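Local coordinates for OBG-type G domain-containing protein (Pyrococcus horikoshii, PDB 2E87), which is of unknown function but binds GDP and, as an Obg-type member of the Nog1 family, probably acts as a GTP-binding protein, at residues Ala195-Pro198 against Phe199-Arg202; Glu231-Glu234 against Ile235-Gln238. One frame throughout, in Å; residues are numbered along the deposited sequence.

Overall arrangement
Both contacts are local and lie in the G domain, one after the other along the chain, with centres about 14 Å apart. Contact 1 is partly buried: a turn in the loop between strands 193-195 and 204-211, held by one carbonyl and flanked by the rings of Tyr197, Pro198 and Phe199. Contact 2 lies at the surface, at the start of helix 234-241, where long or weak charge pairs accompany the first helical backbone bonds. They meet through Phe199, whose CD2 packs on Glu236 CB at 3.3 Å and whose CZ reaches Ile235 CD1 at 3.5 Å. Contact 1 also leans on helix 76-86 of the helical part, and contact 2 reaches that helix through Gln238.

Contact 1 (Ala195-Pro198 against Phe199-Arg202); sequences ASYP and FTTR
Tyr197 O receives two bonds from Thr200 and closes the chain into a type II beta turn. The stronger comes from the hydroxyl, with Thr200 OG1 2.7 Å from Tyr197 O; the donor meets the C=O at 132° and lies 17° from the carbonyl plane. The turn's own backbone bond, Thr200 N to Tyr197 O at 3.2 Å, is weak, and the hydroxyl adds a second, shorter bond to the same oxygen. Thr200 holds OG1 between its backbone N and carbonyl carbon (chi1 65°), which points the hydroxyl back into the turn and lays CG2 3.8 Å from Tyr197 CB. At the corner, Pro198 and Phe199 occupy the two central positions, Phe199 with a positive phi, as the third residue of such a turn requires. Phe199 CG lies beside its own backbone N, which brings CD1 to 3.2 Å from Pro198 C and 3.7 Å from Pro198 CB.

Further out, Gly203 N makes a weak hydrogen bond to the same Thr200 hydroxyl. The buried Tyr197 ring packs on Phe77 and Leu81, and its OH is hydrogen-bonded to Ala239 O; Pro198 lies on Leu85 and Phe199 on Val84, so that helix 76-86 backs the turn. Lying between the P-loop helix 180-187 and strand 204-211, this loop is consistent with the first switch region of a P-loop GTPase.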
loop_
_atom_site.group_PDB
_atom_site.type_symbol
_atom_site.label_atom_id
_atom_site.label_comp_id
_atom_site.label_asym_id
_atom_site.label_seq_id
_atom_site.Cartn_x
_atom_site.Cartn_y
_atom_site.Cartn_z
ATOM N N ALA A 195 -10.273 7.854 5.255
ATOM C CA ALA A 195 -9.143 7.006 4.926
ATOM C C ALA A 195 -7.916 7.527 5.645
ATOM O O ALA A 195 -7.743 8.735 5.788
ATOM C CB ALA A 195 -8.894 7.007 3.433
ATOM N N SER A 196 -7.071 6.614 6.108
ATOM C CA SER A 196 -5.848 7.013 6.779
ATOM C C SER A 196 -4.896 7.460 5.698
ATOM O O SER A 196 -4.910 6.913 4.599
ATOM C CB SER A 196 -5.241 5.835 7.527
ATOM O OG SER A 196 -6.026 5.513 8.656
ATOM N N TYR A 197 -4.085 8.467 5.972
ATOM C CA TYR A 197 -3.137 8.888 4.965
ATOM C C TYR A 197 -1.843 9.370 5.601
ATOM O O TYR A 197 -1.858 10.191 6.518
ATOM C CB TYR A 197 -3.725 9.986 4.093
ATOM C CG TYR A 197 -3.075 10.041 2.741
ATOM C CD1 TYR A 197 -3.666 9.436 1.626
ATOM C CD2 TYR A 197 -1.849 10.686 2.573
ATOM C CE1 TYR A 197 -3.046 9.482 0.373
ATOM C CE2 TYR A 197 -1.226 10.738 1.342
ATOM C CZ TYR A 197 -1.823 10.144 0.243
ATOM O OH TYR A 197 -1.203 10.267 -0.973
ATOM N N PRO A 198 -0.702 8.857 5.126
ATOM C CA PRO A 198 0.604 9.249 5.665
ATOM C C PRO A 198 0.789 10.764 5.735
ATOM O O PRO A 198 0.484 11.477 4.780
ATOM C CB PRO A 198 1.574 8.587 4.699
ATOM C CG PRO A 198 0.839 7.320 4.339
ATOM C CD PRO A 198 -0.554 7.827 4.082
ATOM N N PHE A 199 1.272 11.251 6.875
ATOM C CA PHE A 199 1.521 12.683 7.095
ATOM C C PHE A 199 0.286 13.569 7.246
ATOM O O PHE A 199 0.346 14.781 7.023
ATOM C CB PHE A 199 2.424 13.251 5.989
ATOM C CG PHE A 199 3.754 12.577 5.907
ATOM C CD1 PHE A 199 3.906 11.398 5.195
ATOM C CD2 PHE A 199 4.840 13.075 6.609
ATOM C CE1 PHE A 199 5.117 10.721 5.186
ATOM C CE2 PHE A 199 6.057 12.409 6.610
ATOM C CZ PHE A 199 6.198 11.226 5.898
ATOM N N THR A 200 -0.842 12.973 7.605
ATOM C CA THR A 200 -2.037 13.774 7.811
ATOM C C THR A 200 -2.424 13.583 9.262
ATOM O O THR A 200 -2.117 12.554 9.878
ATOM C CB THR A 200 -3.238 13.363 6.918
ATOM O OG1 THR A 200 -3.676 12.041 7.267
ATOM C CG2 THR A 200 -2.863 13.432 5.445
ATOM N N THR A 201 -3.084 14.596 9.801
ATOM C CA THR A 201 -3.526 14.586 11.182
ATOM C C THR A 201 -4.674 13.606 11.386
ATOM O O THR A 201 -4.541 12.624 12.113
ATOM C CB THR A 201 -3.975 16.007 11.611
ATOM O OG1 THR A 201 -4.927 16.516 10.664
ATOM C CG2 THR A 201 -2.773 16.955 11.649
ATOM N N ARG A 202 -5.786 13.855 10.706
ATOM C CA ARG A 202 -6.966 13.019 10.861
ATOM C C ARG A 202 -7.406 12.283 9.596
ATOM O O ARG A 202 -8.561 11.878 9.492
ATOM C CB ARG A 202 -8.112 13.893 11.366
ATOM C CG ARG A 202 -7.669 14.889 12.422
ATOM C CD ARG A 202 -8.581 16.101 12.502
ATOM N NE ARG A 202 -7.910 17.215 13.167
ATOM C CZ ARG A 202 -7.470 17.185 14.423
ATOM N NH1 ARG A 202 -7.635 16.094 15.164
ATOM N NH2 ARG A 202 -6.851 18.243 14.935
#

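Contact 2 (Glu231-Glu234 against Ile235-Gln238); sequences ERNE and IEKQ
Arg232 pairs loosely with Glu236, and Glu234 with Lys237, where the chain enters a helix. The Glu236 carboxylate stands at the edge of the Arg232 guanidinium, the two planes perpendicular, in a long salt bridge of 3.7 Å from Arg232 NH1 to Glu236 OE2. The arginine has its stronger polar partner in Gly223 O, bonded to NH2. Glu234 and Lys237 run side by side, the extended lysine bringing NZ to 3.5 Å from Glu234 OE2 in a weak, charge-assisted bond.

Among the hydrogen bonds, Asn233 N gives a weak one to Glu236 OE2 (3.3 Å, 159°). A chi1 of 43° turns the Glu236 chain back toward the N-cap residue, within reach of that amide. With an alanine in place of Glu236, Asn233 N would probably lose this acceptor and Arg232 a distant counter-charge. Backbone bonds start the helix: Lys237 N to Asn233 O at 3.0 Å, then Gln238 N to Glu234 O at 3.1 Å.

Apolar contact is slight, with Ile235 CG2 3.7 Å from Asn233 CB. Asn233 sits at the N-cap without a side-chain capping bond, so Glu236 supplies just the reciprocal half of a capping box. Following strand 214-220 and the Asp-Thr-Pro-Gly loop that ends at Gly223, helix 234-241 is consistent with the second switch region of a P-loop GTPase. It lies against the 195-202 loop, while Gln238 NE2 bonds to Glu80 and Asp83 on helix 76-86.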
loop_
_atom_site.group_PDB
_atom_site.type_symbol
_atom_site.label_atom_id
_atom_site.label_comp_id
_atom_site.label_asym_id
_atom_site.label_seq_id
_atom_site.Cartn_x
_atom_site.Cartn_y
_atom_site.Cartn_z
ATOM N N GLU A 231 7.720 23.527 0.766
ATOM C CA GLU A 231 8.083 23.619 2.179
ATOM C C GLU A 231 7.954 22.261 2.873
ATOM O O GLU A 231 7.637 22.199 4.067
ATOM C CB GLU A 231 7.165 24.631 2.875
ATOM C CG GLU A 231 7.454 26.091 2.542
ATOM C CD GLU A 231 8.220 26.798 3.652
ATOM O OE1 GLU A 231 7.626 27.037 4.729
ATOM O OE2 GLU A 231 9.415 27.106 3.452
ATOM N N ARG A 232 8.220 21.183 2.134
ATOM C CA ARG A 232 8.077 19.826 2.668
ATOM C C ARG A 232 9.284 18.894 2.521
ATOM O O ARG A 232 10.096 19.044 1.603
ATOM C CB ARG A 232 6.880 19.152 1.995
ATOM C CG ARG A 232 5.545 19.864 2.147
ATOM C CD ARG A 232 4.774 19.288 3.312
ATOM N NE ARG A 232 3.342 19.287 3.061
ATOM C CZ ARG A 232 2.461 18.585 3.762
ATOM N NH1 ARG A 232 2.866 17.816 4.767
ATOM N NH2 ARG A 232 1.174 18.652 3.456
ATOM N N ASN A 233 9.366 17.919 3.430
ATOM C CA ASN A 233 10.421 16.900 3.423
ATOM C C ASN A 233 10.270 16.143 2.117
ATOM O O ASN A 233 9.175 16.106 1.553
ATOM C CB ASN A 233 10.218 15.900 4.559
ATOM C CG ASN A 233 10.151 16.559 5.909
ATOM O OD1 ASN A 233 9.441 17.550 6.095
ATOM N ND2 ASN A 233 10.881 16.008 6.871
ATOM N N GLU A 234 11.345 15.527 1.639
ATOM C CA GLU A 234 11.257 14.786 0.390
ATOM C C GLU A 234 10.340 13.570 0.526
ATOM O O GLU A 234 9.777 13.090 -0.466
ATOM C CB GLU A 234 12.649 14.354 -0.087
ATOM C CG GLU A 234 13.442 15.473 -0.754
ATOM C CD GLU A 234 12.841 15.911 -2.088
ATOM O OE1 GLU A 234 12.906 15.130 -3.062
ATOM O OE2 GLU A 234 12.300 17.037 -2.162
ATOM N N ILE A 235 10.170 13.093 1.753
ATOM C CA ILE A 235 9.320 11.942 2.003
ATOM C C ILE A 235 7.823 12.310 1.985
ATOM O O ILE A 235 7.045 11.724 1.227
ATOM C CB ILE A 235 9.690 11.275 3.344
ATOM C CG1 ILE A 235 8.879 9.994 3.527
ATOM C CG2 ILE A 235 9.476 12.251 4.497
ATOM C CD1 ILE A 235 9.008 9.383 4.913
ATOM N N GLU A 236 7.415 13.278 2.802
ATOM C CA GLU A 236 6.012 13.670 2.827
ATOM C C GLU A 236 5.643 14.198 1.458
ATOM O O GLU A 236 4.493 14.158 1.047
ATOM C CB GLU A 236 5.757 14.716 3.912
ATOM C CG GLU A 236 6.787 15.799 3.990
ATOM C CD GLU A 236 6.655 16.611 5.258
ATOM O OE1 GLU A 236 6.685 16.007 6.356
ATOM O OE2 GLU A 236 6.526 17.851 5.162
ATOM N N LYS A 237 6.645 14.666 0.742
ATOM C CA LYS A 237 6.452 15.176 -0.599
ATOM C C LYS A 237 6.106 13.983 -1.506
ATOM O O LYS A 237 5.242 14.080 -2.389
ATOM C CB LYS A 237 7.751 15.830 -1.047
ATOM C CG LYS A 237 7.662 16.883 -2.116
ATOM C CD LYS A 237 8.951 17.709 -2.043
ATOM C CE LYS A 237 8.965 18.901 -2.987
ATOM N NZ LYS A 237 10.211 19.718 -2.794
ATOM N N GLN A 238 6.789 12.861 -1.287
ATOM C CA GLN A 238 6.549 11.662 -2.078
ATOM C C GLN A 238 5.138 11.139 -1.764
ATOM O O GLN A 238 4.442 10.654 -2.652
ATOM C CB GLN A 238 7.593 10.588 -1.745
ATOM C CG GLN A 238 7.630 9.375 -2.695
ATOM C CD GLN A 238 8.363 8.167 -2.092
ATOM O OE1 GLN A 238 8.978 8.273 -1.031
ATOM N NE2 GLN A 238 8.299 7.018 -2.772
#